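Local atomic coordinates of structural protein ORF273 (Acidianus two-tailed virus, PDB entry 4ART), a protein that is probably a structural component of the virion of an archaeal virus, a heat- and acid-stable protein with a new fold. Residues 204-217 and 231-243. Numbering follows the deposited sequence.
Sequences ILAGYTYDEALRIP and DALKIAHAYLQLF. With SO4 (sulfate ion), chain F.
Ile235 sits where helix 231-242 is overlaid by both the loop and the helix of segment 204-217, and its two branches divide the work. With CG1 anti to the carbonyl carbon (chi1 -65°), the longer branch meets the Tyr208 ring obliquely, with Ile235 CG1 3.6 Å from Tyr208 CD2, and its end, Ile235 CD1, reaches Ile216 CB at 3.8 Å. The other branch, Ile235 CG2, touches Ala213 CB at 4.0 Å. Tyr208 is held from a second direction by Ile216 CD1, which rests over one ring face towards the rim. Further along, Leu205 CD2 drops onto the helix backbone, 3.5 Å from Tyr239 N, and also meets Phe243 CE1 at 3.7 Å.

The case illustrates how a turn can add to the packing of two steeply crossed helices: the N-to-C directions of the two helix segments differ by 123° and their axes come no nearer than 9.0 Å. A type I' turn from Leu205 to Tyr208, with a classic beta bulge in which Tyr208 O accepts from both Ile204 N and Leu205 N, presents Leu205, Ala206 and Tyr208 to the second helix.

Towards solvent the fit slackens. Ala206 CB merely approaches Lys234 O, while the Lys234 chain leads away. Tyr208 OH lies near the Asp231 carboxylate at a poor angle for a direct hydrogen bond, and a water 2.8 Å from Tyr208 OH may also donate to Asp231 OD2, at a longer distance. On another side of helix 210-217, Arg215 NE donates to a sulfate, probably from the crystallisation liquor, and Arg215 NH2 forms a salt bridge with Asp211 of the second subunit.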
loop_
_atom_site.group_PDB
_atom_site.type_symbol
_atom_site.label_atom_id
_atom_site.label_comp_id
_atom_site.label_asym_id
_atom_site.label_seq_id
_atom_site.Cartn_x
_atom_site.Cartn_y
_atom_site.Cartn_z
ATOM N N ILE A 204 16.088 -8.481 -9.135
ATOM C CA ILE A 204 16.774 -8.297 -7.878
ATOM C C ILE A 204 16.713 -9.529 -6.962
ATOM O O ILE A 204 17.692 -9.784 -6.275
ATOM C CB ILE A 204 16.371 -6.938 -7.201
ATOM C CG1 ILE A 204 17.357 -6.502 -6.107
ATOM C CG2 ILE A 204 14.898 -6.930 -6.685
ATOM C CD1 ILE A 204 18.658 -5.880 -6.619
ATOM N N LEU A 205 15.599 -10.297 -6.950
ATOM C CA LEU A 205 15.451 -11.444 -6.030
ATOM C C LEU A 205 14.895 -12.650 -6.741
ATOM O O LEU A 205 13.775 -12.582 -7.244
ATOM C CB LEU A 205 14.533 -11.056 -4.835
ATOM C CG LEU A 205 15.131 -10.096 -3.789
ATOM C CD1 LEU A 205 14.049 -9.455 -2.950
ATOM C CD2 LEU A 205 16.219 -10.781 -2.927
ATOM N N ALA A 206 15.667 -13.754 -6.787
ATOM C CA ALA A 206 15.339 -15.011 -7.465
ATOM C C ALA A 206 14.801 -14.801 -8.918
ATOM O O ALA A 206 13.874 -15.480 -9.357
ATOM C CB ALA A 206 14.381 -15.836 -6.618
ATOM N N GLY A 207 15.400 -13.836 -9.627
ATOM C CA GLY A 207 15.052 -13.512 -11.003
ATOM C C GLY A 207 13.885 -12.562 -11.186
ATOM O O GLY A 207 13.513 -12.246 -12.319
ATOM N N TYR A 208 13.279 -12.127 -10.084
ATOM C CA TYR A 208 12.123 -11.234 -10.123
ATOM C C TYR A 208 12.524 -9.798 -9.913
ATOM O O TYR A 208 13.453 -9.497 -9.149
ATOM C CB TYR A 208 11.140 -11.611 -9.001
ATOM C CG TYR A 208 10.548 -12.993 -9.158
ATOM C CD1 TYR A 208 9.515 -13.227 -10.056
ATOM C CD2 TYR A 208 10.986 -14.053 -8.368
ATOM C CE1 TYR A 208 8.982 -14.500 -10.224
ATOM C CE2 TYR A 208 10.424 -15.328 -8.497
ATOM C CZ TYR A 208 9.409 -15.538 -9.414
ATOM O OH TYR A 208 8.832 -16.776 -9.551
ATOM N N THR A 209 11.763 -8.903 -10.528
ATOM C CA THR A 209 11.909 -7.472 -10.312
ATOM C C THR A 209 11.412 -7.267 -8.874
ATOM O O THR A 209 10.723 -8.149 -8.339
ATOM C CB THR A 209 11.060 -6.671 -11.264
ATOM O OG1 THR A 209 9.681 -6.978 -11.065
ATOM C CG2 THR A 209 11.463 -6.816 -12.700
ATOM N N TYR A 210 11.751 -6.122 -8.262
ATOM C CA TYR A 210 11.370 -5.801 -6.878
ATOM C C TYR A 210 9.858 -5.797 -6.669
ATOM O O TYR A 210 9.376 -6.267 -5.636
ATOM C CB TYR A 210 11.957 -4.434 -6.498
ATOM C CG TYR A 210 11.749 -4.077 -5.042
ATOM C CD1 TYR A 210 12.593 -4.577 -4.052
ATOM C CD2 TYR A 210 10.703 -3.245 -4.652
ATOM C CE1 TYR A 210 12.392 -4.265 -2.705
ATOM C CE2 TYR A 210 10.473 -2.956 -3.310
ATOM C CZ TYR A 210 11.338 -3.441 -2.346
ATOM O OH TYR A 210 11.128 -3.106 -1.042
ATOM N N ASP A 211 9.110 -5.211 -7.617
ATOM C CA ASP A 211 7.657 -5.128 -7.480
ATOM C C ASP A 211 6.996 -6.506 -7.492
ATOM O O ASP A 211 6.068 -6.740 -6.723
ATOM C CB ASP A 211 7.059 -4.135 -8.509
ATOM C CG ASP A 211 7.308 -2.660 -8.167
ATOM O OD1 ASP A 211 7.961 -2.391 -7.144
ATOM O OD2 ASP A 211 6.861 -1.767 -8.954
ATOM N N GLU A 212 7.514 -7.447 -8.306
ATOM C CA GLU A 212 7.027 -8.842 -8.288
ATOM C C GLU A 212 7.391 -9.497 -6.950
ATOM O O GLU A 212 6.607 -10.281 -6.414
ATOM C CB GLU A 212 7.742 -9.651 -9.361
ATOM C CG GLU A 212 7.300 -9.293 -10.748
ATOM C CD GLU A 212 8.122 -10.007 -11.781
ATOM O OE1 GLU A 212 9.301 -9.627 -11.989
ATOM O OE2 GLU A 212 7.604 -11.003 -12.329
ATOM N N ALA A 213 8.591 -9.180 -6.420
ATOM C CA ALA A 213 9.062 -9.738 -5.145
ATOM C C ALA A 213 8.241 -9.253 -3.940
ATOM O O ALA A 213 8.230 -9.906 -2.905
ATOM C CB ALA A 213 10.545 -9.432 -4.950
ATOM N N LEU A 214 7.533 -8.133 -4.070
ATOM C CA LEU A 214 6.651 -7.666 -3.006
ATOM C C LEU A 214 5.337 -8.451 -3.144
ATOM O O LEU A 214 4.818 -8.955 -2.163
ATOM C CB LEU A 214 6.324 -6.157 -3.182
ATOM C CG LEU A 214 7.365 -5.090 -2.808
ATOM C CD1 LEU A 214 6.859 -3.709 -3.214
ATOM C CD2 LEU A 214 7.677 -5.102 -1.308
ATOM N N ARG A 215 4.779 -8.510 -4.369
ATOM C CA ARG A 215 3.488 -9.137 -4.722
ATOM C C ARG A 215 3.360 -10.634 -4.481
ATOM O O ARG A 215 2.401 -11.054 -3.850
ATOM C CB ARG A 215 3.085 -8.754 -6.145
ATOM C CG ARG A 215 2.668 -7.276 -6.262
ATOM C CD ARG A 215 2.072 -6.960 -7.622
ATOM N NE ARG A 215 1.492 -5.609 -7.656
ATOM C CZ ARG A 215 2.050 -4.560 -8.247
ATOM N NH1 ARG A 215 3.196 -4.689 -8.901
ATOM N NH2 ARG A 215 1.435 -3.385 -8.240
ATOM N N ILE A 216 4.317 -11.438 -4.957
ATOM C CA ILE A 216 4.275 -12.897 -4.788
ATOM C C ILE A 216 4.143 -13.382 -3.310
ATOM O O ILE A 216 3.228 -14.160 -3.033
ATOM C CB ILE A 216 5.385 -13.593 -5.602
ATOM C CG1 ILE A 216 5.116 -13.414 -7.120
ATOM C CG2 ILE A 216 5.519 -15.055 -5.197
ATOM C CD1 ILE A 216 6.277 -13.780 -7.982
ATOM N N PRO A 217 4.972 -12.920 -2.342
ATOM C CA PRO A 217 4.776 -13.374 -0.955
ATOM C C PRO A 217 3.480 -12.792 -0.366
ATOM O O PRO A 217 2.877 -13.428 0.499
ATOM C CB PRO A 217 6.062 -12.904 -0.233
ATOM C CG PRO A 217 7.032 -12.592 -1.315
ATOM C CD PRO A 217 6.175 -12.068 -2.441
ATOM N N ASP A 231 7.211 -20.038 -5.336
ATOM C CA ASP A 231 7.832 -18.763 -5.696
ATOM C C ASP A 231 8.136 -17.883 -4.486
ATOM O O ASP A 231 9.200 -17.298 -4.457
ATOM C CB ASP A 231 7.015 -18.019 -6.746
ATOM C CG ASP A 231 6.793 -18.783 -8.031
ATOM O OD1 ASP A 231 7.615 -19.665 -8.344
ATOM O OD2 ASP A 231 5.830 -18.446 -8.757
ATOM N N ALA A 232 7.228 -17.816 -3.490
ATOM C CA ALA A 232 7.418 -17.018 -2.272
ATOM C C ALA A 232 8.624 -17.503 -1.479
ATOM O O ALA A 232 9.387 -16.684 -0.970
ATOM C CB ALA A 232 6.177 -17.094 -1.403
ATOM N N LEU A 233 8.781 -18.834 -1.358
ATOM C CA LEU A 233 9.896 -19.439 -0.631
ATOM C C LEU A 233 11.213 -19.159 -1.365
ATOM O O LEU A 233 12.208 -18.861 -0.707
ATOM C CB LEU A 233 9.646 -20.936 -0.462
ATOM C CG LEU A 233 8.737 -21.423 0.680
ATOM C CD1 LEU A 233 7.540 -20.561 0.990
ATOM C CD2 LEU A 233 8.367 -22.870 0.488
ATOM N N LYS A 234 11.214 -19.212 -2.724
ATOM C CA LYS A 234 12.386 -18.878 -3.546
ATOM C C LYS A 234 12.822 -17.433 -3.282
ATOM O O LYS A 234 14.000 -17.176 -3.036
ATOM C CB LYS A 234 12.100 -19.095 -5.053
ATOM C CG LYS A 234 12.786 -20.335 -5.605
ATOM C CD LYS A 234 12.387 -20.658 -7.041
ATOM C CE LYS A 234 12.967 -21.998 -7.459
ATOM N NZ LYS A 234 13.074 -22.151 -8.940
ATOM N N ILE A 235 11.855 -16.502 -3.267
ATOM C CA ILE A 235 12.109 -15.084 -3.009
ATOM C C ILE A 235 12.609 -14.902 -1.576
ATOM O O ILE A 235 13.566 -14.153 -1.370
ATOM C CB ILE A 235 10.860 -14.232 -3.316
ATOM C CG1 ILE A 235 10.517 -14.296 -4.824
ATOM C CG2 ILE A 235 11.076 -12.778 -2.842
ATOM C CD1 ILE A 235 9.142 -13.763 -5.251
ATOM N N ALA A 236 11.936 -15.559 -0.594
ATOM C CA ALA A 236 12.276 -15.521 0.827
ATOM C C ALA A 236 13.733 -15.939 1.029
ATOM O O ALA A 236 14.484 -15.209 1.674
ATOM C CB ALA A 236 11.371 -16.468 1.622
ATOM N N HIS A 237 14.135 -17.087 0.442
ATOM C CA HIS A 237 15.486 -17.612 0.536
ATOM C C HIS A 237 16.509 -16.603 0.037
ATOM O O HIS A 237 17.485 -16.365 0.737
ATOM C CB HIS A 237 15.617 -18.946 -0.226
ATOM C CG HIS A 237 15.064 -20.111 0.526
ATOM N ND1 HIS A 237 14.300 -21.097 -0.094
ATOM C CD2 HIS A 237 15.408 -20.555 1.755
ATOM C CE1 HIS A 237 14.035 -21.979 0.847
ATOM N NE2 HIS A 237 14.719 -21.717 1.963
ATOM N N ALA A 238 16.263 -15.989 -1.151
ATOM C CA ALA A 238 17.158 -14.994 -1.747
ATOM C C ALA A 238 17.207 -13.727 -0.900
ATOM O O ALA A 238 18.282 -13.204 -0.659
ATOM C CB ALA A 238 16.733 -14.666 -3.174
ATOM N N TYR A 239 16.047 -13.252 -0.437
ATOM C CA TYR A 239 15.928 -12.074 0.399
ATOM C C TYR A 239 16.736 -12.206 1.709
ATOM O O TYR A 239 17.470 -11.284 2.049
ATOM C CB TYR A 239 14.452 -11.756 0.671
ATOM C CG TYR A 239 14.261 -10.661 1.688
ATOM C CD1 TYR A 239 14.520 -9.330 1.366
ATOM C CD2 TYR A 239 13.943 -10.962 3.006
ATOM C CE1 TYR A 239 14.419 -8.320 2.324
ATOM C CE2 TYR A 239 13.798 -9.959 3.962
ATOM C CZ TYR A 239 14.021 -8.633 3.614
ATOM O OH TYR A 239 13.900 -7.623 4.552
ATOM N N LEU A 240 16.591 -13.339 2.438
ATOM C CA LEU A 240 17.291 -13.618 3.702
ATOM C C LEU A 240 18.813 -13.692 3.554
ATOM O O LEU A 240 19.545 -13.303 4.470
ATOM C CB LEU A 240 16.748 -14.893 4.353
ATOM C CG LEU A 240 15.273 -14.805 4.830
ATOM C CD1 LEU A 240 14.831 -16.112 5.445
ATOM C CD2 LEU A 240 15.038 -13.628 5.817
ATOM N N GLN A 241 19.281 -14.166 2.392
ATOM C CA GLN A 241 20.701 -14.263 2.068
ATOM C C GLN A 241 21.323 -12.935 1.612
ATOM O O GLN A 241 22.343 -12.514 2.161
ATOM C CB GLN A 241 20.949 -15.329 0.976
ATOM C CG GLN A 241 20.614 -16.760 1.362
ATOM C CD GLN A 241 21.499 -17.305 2.446
ATOM O OE1 GLN A 241 22.701 -17.546 2.239
ATOM N NE2 GLN A 241 20.907 -17.530 3.619
ATOM N N LEU A 242 20.715 -12.292 0.604
ATOM C CA LEU A 242 21.230 -11.105 -0.065
ATOM C C LEU A 242 20.999 -9.758 0.594
ATOM O O LEU A 242 21.803 -8.845 0.424
ATOM C CB LEU A 242 20.735 -11.091 -1.535
ATOM C CG LEU A 242 21.036 -12.348 -2.377
ATOM C CD1 LEU A 242 20.514 -12.187 -3.800
ATOM C CD2 LEU A 242 22.524 -12.652 -2.415
ATOM N N PHE A 243 19.872 -9.599 1.245
ATOM C CA PHE A 243 19.486 -8.325 1.833
ATOM C C PHE A 243 19.950 -8.252 3.289
ATOM O O PHE A 243 20.102 -9.288 3.926
ATOM C CB PHE A 243 17.964 -8.149 1.699
ATOM C CG PHE A 243 17.541 -7.469 0.419
ATOM C CD1 PHE A 243 17.840 -8.030 -0.819
ATOM C CD2 PHE A 243 16.899 -6.244 0.448
ATOM C CE1 PHE A 243 17.474 -7.383 -2.011
ATOM C CE2 PHE A 243 16.533 -5.598 -0.740
ATOM C CZ PHE A 243 16.830 -6.170 -1.958
HETATM S S SO4 F . -1.509 -4.463 -5.939
HETATM O O1 SO4 F . -0.926 -5.752 -6.339
HETATM O O2 SO4 F . -0.452 -3.530 -5.521
HETATM O O3 SO4 F . -2.236 -3.855 -7.050
HETATM O O4 SO4 F . -2.418 -4.710 -4.811
HETATM O O HOH W 1 6.886 -16.935 -11.488
#